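Local coordinates for protein D-mannose isomerase (PDB 5X32) that catalyses the reversible isomerisation of D-mannose to D-fructose and, less efficiently, isomerises D-lyxose, at residues Ser216-Glu221 with Phe279-Lys284; Ala286-Lys291 with Pro307-Trp312; Lys284-Trp287 with Gly293-Tyr296. All coordinates share one frame; numbering follows the deposited sequence.

The three contacts follow helix 271-286 and the loop leaving it, and their chemistry changes with their depth. Interaction 3 is the buried one: the end of the helix meets the returning loop 293-296 through a backbone hydrogen bond, an indole face and apolar side chains. Interactions 1 and 2 are only partly buried and smaller. Interaction 1 lays a leucine of the same helix against the loop ahead of strand 222-223, with a carboxylate whose bonds go elsewhere. Interaction 2 rests on one salt bridge between loop 286-291 and strand 304-310. Interactions 2 and 3 share Ala286 and Trp287; interactions 1 and 3 share Lys284 and are also joined by the Lys285-Glu218 salt bridge.

Interaction 1: Ser216-Glu221 with Phe279-Lys284; sequences SNEVWE and FDLAYK
Leu281 reaches from its helix to Ser216 and Glu218 of the facing loop, and this van der Waals contact of a leucine with a largely polar loop is what joins the two segments. Its CD2 does most of the work, lying 3.8 Å from the carbonyl O of Ser216 and 4.0 Å from CG of Glu218. The leucine and glutamate side chains pass at a slant, so that the methyl meets the aliphatic part of the glutamate while Leu281 CG lies 4.1 Å from OE2 of Glu218. With CG opposite the carbonyl carbon (chi1 -61°) and an extended chain beyond it, Glu218 carries its carboxylate to the flank of the helix.

The polar bonds belong to the loop and its surroundings, since none crosses between the segments. Ser216 OG donates to Glu218 OE1 at 2.7 Å, meeting the anti lone pair of that oxygen. OE1 also forms a salt bridge with Lys285, and OE2 is hydrogen-bonded to the hydroxyl of Tyr298, so both oxygens of this buried carboxylate are engaged.

The contact thus ties the loop between helix 193-212 and strand 222-223 to helix 271-286. Gln252 of helix 249-265 touches both Glu218 and Ala282, and the Ala282 side chain lies about 8 Å from that of His251, probably a catalytic proton donor/acceptor, while Phe279 packs on helices 311-328 and 331-347.

Interaction 2: Ala286-Lys291 with Pro307-Trp312; sequences AWDTKK and PDKYFW
Asp288 OD2 is the atom on which the contact turns: it takes a hydrogen bond from Lys309 NZ at 3.2 Å, which is also a salt bridge, and a weak one from His295 NE2. The ammonium group arrives on the anti lone pair of OD2, away from the other carboxylate oxygen, and the two side chains cross at about a right angle. Lys309 CE, 3.8 Å from Asp288 OD2, follows NZ toward the acid. The lysine chain is not extended; it bends at chi2, chi3 and chi4 before presenting its end. NZ has a further and stronger partner in the carbonyl O of Glu362, so the charge is shared between an acid and a backbone oxygen.

The other oxygen serves the loop itself. Asp288 OD1 accepts from the backbone N of Lys290 at 3.3 Å (N-H...O 149°), forming an Asx turn. Lys290 N meets OD1 on its anti side, 28° out of the carboxylate plane. A second, weak bond comes from the backbone N of Lys291, also 3.3 Å from Asp288 OD1. The carboxylate stands where it can do both jobs because CG lies opposite the backbone N (chi1 -177°).

Around this pair, Lys309 touches Phe343 of helix 331-347 and Asn364, and its backbone is hydrogen-bonded to Leu360 in the adjacent strand. The loop after helix 271-286 is thereby fastened to strand 304-310 away from His251 and His380, the probable catalytic proton donors/acceptors. A buried lysine beside a carboxylate gripped by several donors suggests mutual compensation: the neighbouring ammonium and amide N-H groups would tend to keep Asp288 ionised, and the acid to keep Lys309 protonated.

Interaction 3: Lys284-Trp287 with Gly293-Tyr296; sequences KKAW and GLHY
Gly293 lies over one face of the Trp287 indole, and this is the closely fitted part of the contact. Gly293 N sits above the six-membered ring, displaced toward its rim and 3.3 Å from CH2 of Trp287, while Gly293 CA makes a CH-pi contact, 4.0 Å from the centroid of that ring. CB of Trp287 points away from the loop, yet with CG opposite the backbone N (chi1 -179°) the indole turns back beside it. Tyr283 stacks on the other side of the ring. With an alanine here, Gly293 would probably lose the indole face it lies on and the Tyr283 ring its stacking partner.

Equally close is the backbone seam. His295 N donates to Ala286 O at 2.9 Å, with a nearly straight N-H...O angle of 169° and the donor tilted 29° from the carbonyl plane; Leu294 CA adds a CA-H...O contact to that same Ala286 O. Beside it, Ala286 CB rests 3.7 Å from Leu294 CD2, and Leu294 goes on to Leu340 of helix 331-347.

The outer side is looser. Toward Ala286 the His295 ring is held only loosely, its ND1 3.5 Å from Ala286 O at a poor angle for bonding, although the ring packs on strand 304-310. CB of Lys284 points away from the loop, and the residue is exposed.

Trp287, the first residue out of helical geometry, pairs with Leu294 as a single beta bridge: a helix end closed by its own returning loop, within the (alpha/alpha)6 barrel of the N-acylglucosamine 2-epimerase family.

Interaction 1: Ser216-Glu221 with Phe279-Lys284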
loop_
_atom_site.group_PDB
_atom_site.type_symbol
_atom_site.label_atom_id
_atom_site.label_comp_id
_atom_site.label_asym_id
_atom_site.label_seq_id
_atom_site.Cartn_x
_atom_site.Cartn_y
_atom_site.Cartn_z
ATOM N N SER A 216 13.759 -18.788 -7.014
ATOM C CA SER A 216 13.247 -18.034 -8.156
ATOM C C SER A 216 13.756 -16.592 -8.164
ATOM O O SER A 216 13.554 -15.838 -9.133
ATOM C CB SER A 216 11.717 -18.041 -8.157
ATOM O OG SER A 216 11.214 -17.677 -6.875
ATOM N N ASN A 217 14.418 -16.228 -7.070
ATOM C CA ASN A 217 14.877 -14.866 -6.820
ATOM C C ASN A 217 13.726 -13.886 -6.690
ATOM O O ASN A 217 13.870 -12.708 -7.021
ATOM C CB ASN A 217 15.815 -14.395 -7.932
ATOM C CG ASN A 217 17.021 -15.309 -8.110
ATOM O OD1 ASN A 217 17.704 -15.654 -7.138
ATOM N ND2 ASN A 217 17.298 -15.692 -9.359
ATOM N N GLU A 218 12.587 -14.387 -6.212
ATOM C CA GLU A 218 11.425 -13.554 -5.900
ATOM C C GLU A 218 11.418 -13.194 -4.404
ATOM O O GLU A 218 11.980 -13.920 -3.578
ATOM C CB GLU A 218 10.134 -14.287 -6.271
ATOM C CG GLU A 218 9.996 -14.635 -7.734
ATOM C CD GLU A 218 8.779 -15.524 -8.008
ATOM O OE1 GLU A 218 8.882 -16.766 -7.850
ATOM O OE2 GLU A 218 7.715 -14.985 -8.385
ATOM N N VAL A 219 10.753 -12.102 -4.038
ATOM C CA VAL A 219 10.721 -11.706 -2.627
ATOM C C VAL A 219 9.777 -12.558 -1.793
ATOM O O VAL A 219 8.583 -12.614 -2.053
ATOM C CB VAL A 219 10.335 -10.255 -2.459
ATOM C CG1 VAL A 219 10.635 -9.828 -1.053
ATOM C CG2 VAL A 219 11.096 -9.401 -3.462
ATOM N N TRP A 220 10.348 -13.223 -0.799
ATOM C CA TRP A 220 9.638 -14.096 0.119
ATOM C C TRP A 220 9.193 -13.248 1.316
ATOM O O TRP A 220 9.818 -12.229 1.613
ATOM C CB TRP A 220 10.558 -15.251 0.532
ATOM C CG TRP A 220 9.948 -16.304 1.391
ATOM C CD1 TRP A 220 10.091 -16.447 2.746
ATOM C CD2 TRP A 220 9.132 -17.396 0.955
ATOM N NE1 TRP A 220 9.387 -17.550 3.180
ATOM C CE2 TRP A 220 8.789 -18.146 2.100
ATOM C CE3 TRP A 220 8.634 -17.798 -0.289
ATOM C CZ2 TRP A 220 7.982 -19.280 2.033
ATOM C CZ3 TRP A 220 7.830 -18.919 -0.352
ATOM C CH2 TRP A 220 7.518 -19.651 0.799
ATOM N N GLU A 221 8.110 -13.634 1.985
ATOM C CA GLU A 221 7.532 -12.752 2.992
ATOM C C GLU A 221 8.249 -12.831 4.338
ATOM O O GLU A 221 8.513 -11.807 4.988
ATOM C CB GLU A 221 6.037 -13.058 3.205
ATOM C CG GLU A 221 5.099 -12.874 2.002
ATOM C CD GLU A 221 4.962 -11.417 1.570
ATOM O OE1 GLU A 221 5.114 -10.518 2.423
ATOM O OE2 GLU A 221 4.601 -11.161 0.402
ATOM N N PHE A 279 7.957 -8.751 -12.306
ATOM C CA PHE A 279 6.622 -8.678 -12.872
ATOM C C PHE A 279 6.348 -9.853 -13.812
ATOM O O PHE A 279 5.311 -10.502 -13.679
ATOM C CB PHE A 279 6.407 -7.372 -13.629
ATOM C CG PHE A 279 5.004 -7.197 -14.132
ATOM C CD1 PHE A 279 4.077 -6.465 -13.398
ATOM C CD2 PHE A 279 4.608 -7.757 -15.344
ATOM C CE1 PHE A 279 2.772 -6.305 -13.861
ATOM C CE2 PHE A 279 3.313 -7.617 -15.802
ATOM C CZ PHE A 279 2.391 -6.886 -15.063
ATOM N N ASP A 280 7.273 -10.138 -14.735
ATOM C CA ASP A 280 7.036 -11.203 -15.715
ATOM C C ASP A 280 6.768 -12.515 -15.006
ATOM O O ASP A 280 5.792 -13.214 -15.305
ATOM C CB ASP A 280 8.227 -11.371 -16.661
ATOM C CG ASP A 280 8.405 -10.182 -17.592
ATOM O OD1 ASP A 280 7.419 -9.422 -17.779
ATOM O OD2 ASP A 280 9.518 -10.029 -18.154
ATOM N N LEU A 281 7.636 -12.825 -14.049
ATOM C CA LEU A 281 7.530 -14.053 -13.276
ATOM C C LEU A 281 6.220 -14.124 -12.473
ATOM O O LEU A 281 5.510 -15.143 -12.528
ATOM C CB LEU A 281 8.742 -14.189 -12.356
ATOM C CG LEU A 281 9.281 -15.603 -12.167
ATOM C CD1 LEU A 281 9.284 -16.356 -13.480
ATOM C CD2 LEU A 281 10.671 -15.529 -11.613
ATOM N N ALA A 282 5.919 -13.065 -11.715
ATOM C CA ALA A 282 4.711 -13.040 -10.882
ATOM C C ALA A 282 3.461 -13.179 -11.731
ATOM O O ALA A 282 2.663 -14.093 -11.532
ATOM C CB ALA A 282 4.630 -11.754 -10.060
ATOM N N TYR A 283 3.327 -12.311 -12.726
ATOM C CA TYR A 283 2.142 -12.325 -13.558
ATOM C C TYR A 283 1.987 -13.690 -14.220
ATOM O O TYR A 283 0.903 -14.286 -14.176
ATOM C CB TYR A 283 2.191 -11.211 -14.611
ATOM C CG TYR A 283 0.930 -11.114 -15.467
ATOM C CD1 TYR A 283 0.728 -11.970 -16.558
ATOM C CD2 TYR A 283 -0.056 -10.172 -15.186
ATOM C CE1 TYR A 283 -0.414 -11.886 -17.338
ATOM C CE2 TYR A 283 -1.202 -10.074 -15.958
ATOM C CZ TYR A 283 -1.380 -10.932 -17.035
ATOM O OH TYR A 283 -2.519 -10.849 -17.806
ATOM N N LYS A 284 3.061 -14.210 -14.799
ATOM C CA LYS A 284 2.926 -15.486 -15.487
ATOM C C LYS A 284 2.515 -16.587 -14.526
ATOM O O LYS A 284 1.673 -17.419 -14.864
ATOM C CB LYS A 284 4.227 -15.886 -16.180
ATOM C CG LYS A 284 4.161 -17.278 -16.769
ATOM C CD LYS A 284 5.266 -17.502 -17.776
ATOM C CE LYS A 284 6.503 -16.689 -17.428
ATOM N NZ LYS A 284 7.597 -16.957 -18.396
#

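Interaction 2: Ala286-Lys291 with Pro307-Trp312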
loop_
_atom_site.group_PDB
_atom_site.type_symbol
_atom_site.label_atom_id
_atom_site.label_comp_id
_atom_site.label_asym_id
_atom_site.label_seq_id
_atom_site.Cartn_x
_atom_site.Cartn_y
_atom_site.Cartn_z
ATOM N N ALA A 286 0.724 -16.237 -11.696
ATOM C CA ALA A 286 -0.482 -16.022 -10.891
ATOM C C ALA A 286 -1.728 -15.674 -11.707
ATOM O O ALA A 286 -2.856 -15.672 -11.180
ATOM C CB ALA A 286 -0.215 -14.954 -9.869
ATOM N N TRP A 287 -1.550 -15.442 -13.002
ATOM C CA TRP A 287 -2.696 -15.070 -13.806
ATOM C C TRP A 287 -3.566 -16.282 -14.064
ATOM O O TRP A 287 -3.095 -17.343 -14.479
ATOM C CB TRP A 287 -2.269 -14.443 -15.119
ATOM C CG TRP A 287 -3.431 -14.020 -15.951
ATOM C CD1 TRP A 287 -3.985 -14.698 -16.991
ATOM C CD2 TRP A 287 -4.199 -12.828 -15.794
ATOM N NE1 TRP A 287 -5.037 -13.990 -17.513
ATOM C CE2 TRP A 287 -5.199 -12.839 -16.787
ATOM C CE3 TRP A 287 -4.142 -11.748 -14.909
ATOM C CZ2 TRP A 287 -6.139 -11.807 -16.921
ATOM C CZ3 TRP A 287 -5.078 -10.726 -15.046
ATOM C CH2 TRP A 287 -6.057 -10.763 -16.044
ATOM N N ASP A 288 -4.837 -16.126 -13.740
ATOM C CA ASP A 288 -5.832 -17.160 -13.934
ATOM C C ASP A 288 -6.302 -17.099 -15.389
ATOM O O ASP A 288 -7.159 -16.290 -15.738
ATOM C CB ASP A 288 -6.961 -16.955 -12.924
ATOM C CG ASP A 288 -8.023 -18.021 -12.992
ATOM O OD1 ASP A 288 -8.054 -18.796 -13.977
ATOM O OD2 ASP A 288 -8.805 -18.113 -12.011
ATOM N N THR A 289 -5.754 -17.987 -16.217
ATOM C CA THR A 289 -5.967 -17.963 -17.671
ATOM C C THR A 289 -7.378 -18.316 -18.139
ATOM O O THR A 289 -7.720 -18.071 -19.298
ATOM C CB THR A 289 -5.014 -18.931 -18.381
ATOM O OG1 THR A 289 -5.028 -20.192 -17.703
ATOM C CG2 THR A 289 -3.601 -18.364 -18.401
ATOM N N LYS A 290 -8.185 -18.898 -17.250
ATOM C CA LYS A 290 -9.556 -19.266 -17.600
ATOM C C LYS A 290 -10.590 -18.207 -17.179
ATOM O O LYS A 290 -11.428 -17.790 -17.979
ATOM C CB LYS A 290 -9.906 -20.611 -16.951
ATOM C CG LYS A 290 -9.201 -21.821 -17.584
ATOM C CD LYS A 290 -8.726 -21.541 -19.024
ATOM C CE LYS A 290 -7.584 -22.468 -19.465
ATOM N NZ LYS A 290 -6.298 -22.216 -18.746
ATOM N N LYS A 291 -10.495 -17.740 -15.941
ATOM C CA LYS A 291 -11.475 -16.814 -15.409
ATOM C C LYS A 291 -10.945 -15.396 -15.184
ATOM O O LYS A 291 -11.728 -14.480 -14.857
ATOM C CB LYS A 291 -12.084 -17.385 -14.124
ATOM C CG LYS A 291 -12.826 -18.709 -14.349
ATOM C CD LYS A 291 -13.453 -19.247 -13.069
ATOM C CE LYS A 291 -14.716 -20.050 -13.363
ATOM N NZ LYS A 291 -15.668 -19.306 -14.248
ATOM N N PRO A 307 -6.037 -19.396 -4.395
ATOM C CA PRO A 307 -6.537 -18.848 -5.656
ATOM C C PRO A 307 -7.435 -17.630 -5.528
ATOM O O PRO A 307 -7.907 -17.125 -6.549
ATOM C CB PRO A 307 -7.316 -20.021 -6.240
ATOM C CG PRO A 307 -7.800 -20.763 -5.035
ATOM C CD PRO A 307 -6.743 -20.621 -3.993
ATOM N N ASP A 308 -7.653 -17.147 -4.311
ATOM C CA ASP A 308 -8.531 -16.000 -4.135
ATOM C C ASP A 308 -7.982 -14.770 -4.833
ATOM O O ASP A 308 -6.764 -14.605 -4.989
ATOM C CB ASP A 308 -8.762 -15.709 -2.649
ATOM C CG ASP A 308 -9.720 -16.689 -2.017
ATOM O OD1 ASP A 308 -10.560 -17.242 -2.762
ATOM O OD2 ASP A 308 -9.636 -16.908 -0.790
ATOM N N LYS A 309 -8.900 -13.914 -5.262
ATOM C CA LYS A 309 -8.531 -12.713 -5.986
ATOM C C LYS A 309 -8.773 -11.433 -5.157
ATOM O O LYS A 309 -9.907 -11.066 -4.859
ATOM C CB LYS A 309 -9.266 -12.704 -7.320
ATOM C CG LYS A 309 -9.052 -14.027 -8.048
ATOM C CD LYS A 309 -9.021 -13.894 -9.559
ATOM C CE LYS A 309 -9.869 -14.978 -10.221
ATOM N NZ LYS A 309 -9.717 -16.268 -9.536
ATOM N N TYR A 310 -7.677 -10.797 -4.756
ATOM C CA TYR A 310 -7.699 -9.605 -3.924
ATOM C C TYR A 310 -7.588 -8.316 -4.748
ATOM O O TYR A 310 -6.980 -8.285 -5.812
ATOM C CB TYR A 310 -6.558 -9.654 -2.907
ATOM C CG TYR A 310 -6.737 -10.666 -1.801
ATOM C CD1 TYR A 310 -6.737 -12.028 -2.067
ATOM C CD2 TYR A 310 -6.890 -10.263 -0.488
ATOM C CE1 TYR A 310 -6.891 -12.958 -1.055
ATOM C CE2 TYR A 310 -7.057 -11.187 0.529
ATOM C CZ TYR A 310 -7.053 -12.529 0.235
ATOM O OH TYR A 310 -7.216 -13.446 1.240
ATOM N N PHE A 311 -8.185 -7.246 -4.252
ATOM C CA PHE A 311 -8.190 -5.978 -4.966
ATOM C C PHE A 311 -6.796 -5.364 -5.080
ATOM O O PHE A 311 -6.386 -4.888 -6.152
ATOM C CB PHE A 311 -9.150 -5.003 -4.274
ATOM C CG PHE A 311 -8.615 -4.447 -2.982
ATOM C CD1 PHE A 311 -8.504 -5.258 -1.859
ATOM C CD2 PHE A 311 -8.198 -3.129 -2.898
ATOM C CE1 PHE A 311 -7.995 -4.761 -0.671
ATOM C CE2 PHE A 311 -7.684 -2.625 -1.701
ATOM C CZ PHE A 311 -7.578 -3.447 -0.595
ATOM N N TRP A 312 -6.063 -5.368 -3.977
ATOM C CA TRP A 312 -4.816 -4.637 -3.967
ATOM C C TRP A 312 -3.798 -5.287 -4.919
ATOM O O TRP A 312 -2.975 -4.587 -5.499
ATOM C CB TRP A 312 -4.235 -4.535 -2.556
ATOM C CG TRP A 312 -3.770 -5.825 -1.932
ATOM C CD1 TRP A 312 -4.479 -6.639 -1.090
ATOM C CD2 TRP A 312 -2.497 -6.447 -2.108
ATOM N NE1 TRP A 312 -3.718 -7.722 -0.722
ATOM C CE2 TRP A 312 -2.495 -7.629 -1.336
ATOM C CE3 TRP A 312 -1.350 -6.119 -2.837
ATOM C CZ2 TRP A 312 -1.385 -8.487 -1.280
ATOM C CZ3 TRP A 312 -0.257 -6.973 -2.776
ATOM C CH2 TRP A 312 -0.285 -8.141 -2.006
#

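Interaction 3: Lys284-Trp287 with Gly293-Tyr296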
loop_
_atom_site.group_PDB
_atom_site.type_symbol
_atom_site.label_atom_id
_atom_site.label_comp_id
_atom_site.label_asym_id
_atom_site.label_seq_id
_atom_site.Cartn_x
_atom_site.Cartn_y
_atom_site.Cartn_z
ATOM N N LYS A 284 3.061 -14.210 -14.799
ATOM C CA LYS A 284 2.926 -15.486 -15.487
ATOM C C LYS A 284 2.515 -16.587 -14.526
ATOM O O LYS A 284 1.673 -17.419 -14.864
ATOM C CB LYS A 284 4.227 -15.886 -16.180
ATOM C CG LYS A 284 4.161 -17.278 -16.769
ATOM C CD LYS A 284 5.266 -17.502 -17.776
ATOM C CE LYS A 284 6.503 -16.689 -17.428
ATOM N NZ LYS A 284 7.597 -16.957 -18.396
ATOM N N LYS A 285 3.049 -16.570 -13.307
ATOM C CA LYS A 285 2.653 -17.604 -12.361
ATOM C C LYS A 285 1.230 -17.463 -11.817
ATOM O O LYS A 285 0.585 -18.471 -11.530
ATOM C CB LYS A 285 3.625 -17.682 -11.185
ATOM C CG LYS A 285 5.009 -18.219 -11.546
ATOM C CD LYS A 285 5.747 -18.529 -10.270
ATOM C CE LYS A 285 7.229 -18.651 -10.410
ATOM N NZ LYS A 285 7.795 -18.863 -9.041
ATOM N N ALA A 286 0.724 -16.237 -11.696
ATOM C CA ALA A 286 -0.482 -16.022 -10.891
ATOM C C ALA A 286 -1.728 -15.674 -11.707
ATOM O O ALA A 286 -2.856 -15.672 -11.180
ATOM C CB ALA A 286 -0.215 -14.954 -9.869
ATOM N N TRP A 287 -1.550 -15.442 -13.002
ATOM C CA TRP A 287 -2.696 -15.070 -13.806
ATOM C C TRP A 287 -3.566 -16.282 -14.064
ATOM O O TRP A 287 -3.095 -17.343 -14.479
ATOM C CB TRP A 287 -2.269 -14.443 -15.119
ATOM C CG TRP A 287 -3.431 -14.020 -15.951
ATOM C CD1 TRP A 287 -3.985 -14.698 -16.991
ATOM C CD2 TRP A 287 -4.199 -12.828 -15.794
ATOM N NE1 TRP A 287 -5.037 -13.990 -17.513
ATOM C CE2 TRP A 287 -5.199 -12.839 -16.787
ATOM C CE3 TRP A 287 -4.142 -11.748 -14.909
ATOM C CZ2 TRP A 287 -6.139 -11.807 -16.921
ATOM C CZ3 TRP A 287 -5.078 -10.726 -15.046
ATOM C CH2 TRP A 287 -6.057 -10.763 -16.044
ATOM N N GLY A 293 -7.606 -12.513 -13.765
ATOM C CA GLY A 293 -7.129 -11.949 -12.515
ATOM C C GLY A 293 -5.966 -12.712 -11.903
ATOM O O GLY A 293 -5.745 -13.873 -12.218
ATOM N N LEU A 294 -5.244 -12.075 -10.986
ATOM C CA LEU A 294 -4.157 -12.747 -10.296
ATOM C C LEU A 294 -4.594 -13.387 -8.996
ATOM O O LEU A 294 -5.277 -12.783 -8.158
ATOM C CB LEU A 294 -3.002 -11.792 -9.998
ATOM C CG LEU A 294 -2.380 -11.089 -11.195
ATOM C CD1 LEU A 294 -1.935 -9.723 -10.774
ATOM C CD2 LEU A 294 -1.219 -11.927 -11.778
ATOM N N HIS A 295 -4.210 -14.645 -8.867
ATOM C CA HIS A 295 -4.335 -15.389 -7.633
ATOM C C HIS A 295 -3.502 -14.759 -6.532
ATOM O O HIS A 295 -2.596 -13.967 -6.794
ATOM C CB HIS A 295 -3.936 -16.842 -7.872
ATOM C CG HIS A 295 -4.843 -17.548 -8.827
ATOM N ND1 HIS A 295 -4.388 -18.442 -9.768
ATOM C CD2 HIS A 295 -6.189 -17.490 -8.980
ATOM C CE1 HIS A 295 -5.413 -18.895 -10.470
ATOM N NE2 HIS A 295 -6.518 -18.337 -10.008
ATOM N N TYR A 296 -3.824 -15.106 -5.293
ATOM C CA TYR A 296 -3.220 -14.454 -4.145
ATOM C C TYR A 296 -1.817 -14.953 -3.819
ATOM O O TYR A 296 -0.971 -14.185 -3.385
ATOM C CB TYR A 296 -4.124 -14.645 -2.934
ATOM C CG TYR A 296 -3.746 -13.833 -1.724
ATOM C CD1 TYR A 296 -3.599 -12.452 -1.802
ATOM C CD2 TYR A 296 -3.573 -14.445 -0.498
ATOM C CE1 TYR A 296 -3.290 -11.702 -0.681
ATOM C CE2 TYR A 296 -3.260 -13.713 0.624
ATOM C CZ TYR A 296 -3.112 -12.343 0.534
ATOM O OH TYR A 296 -2.797 -11.628 1.672
#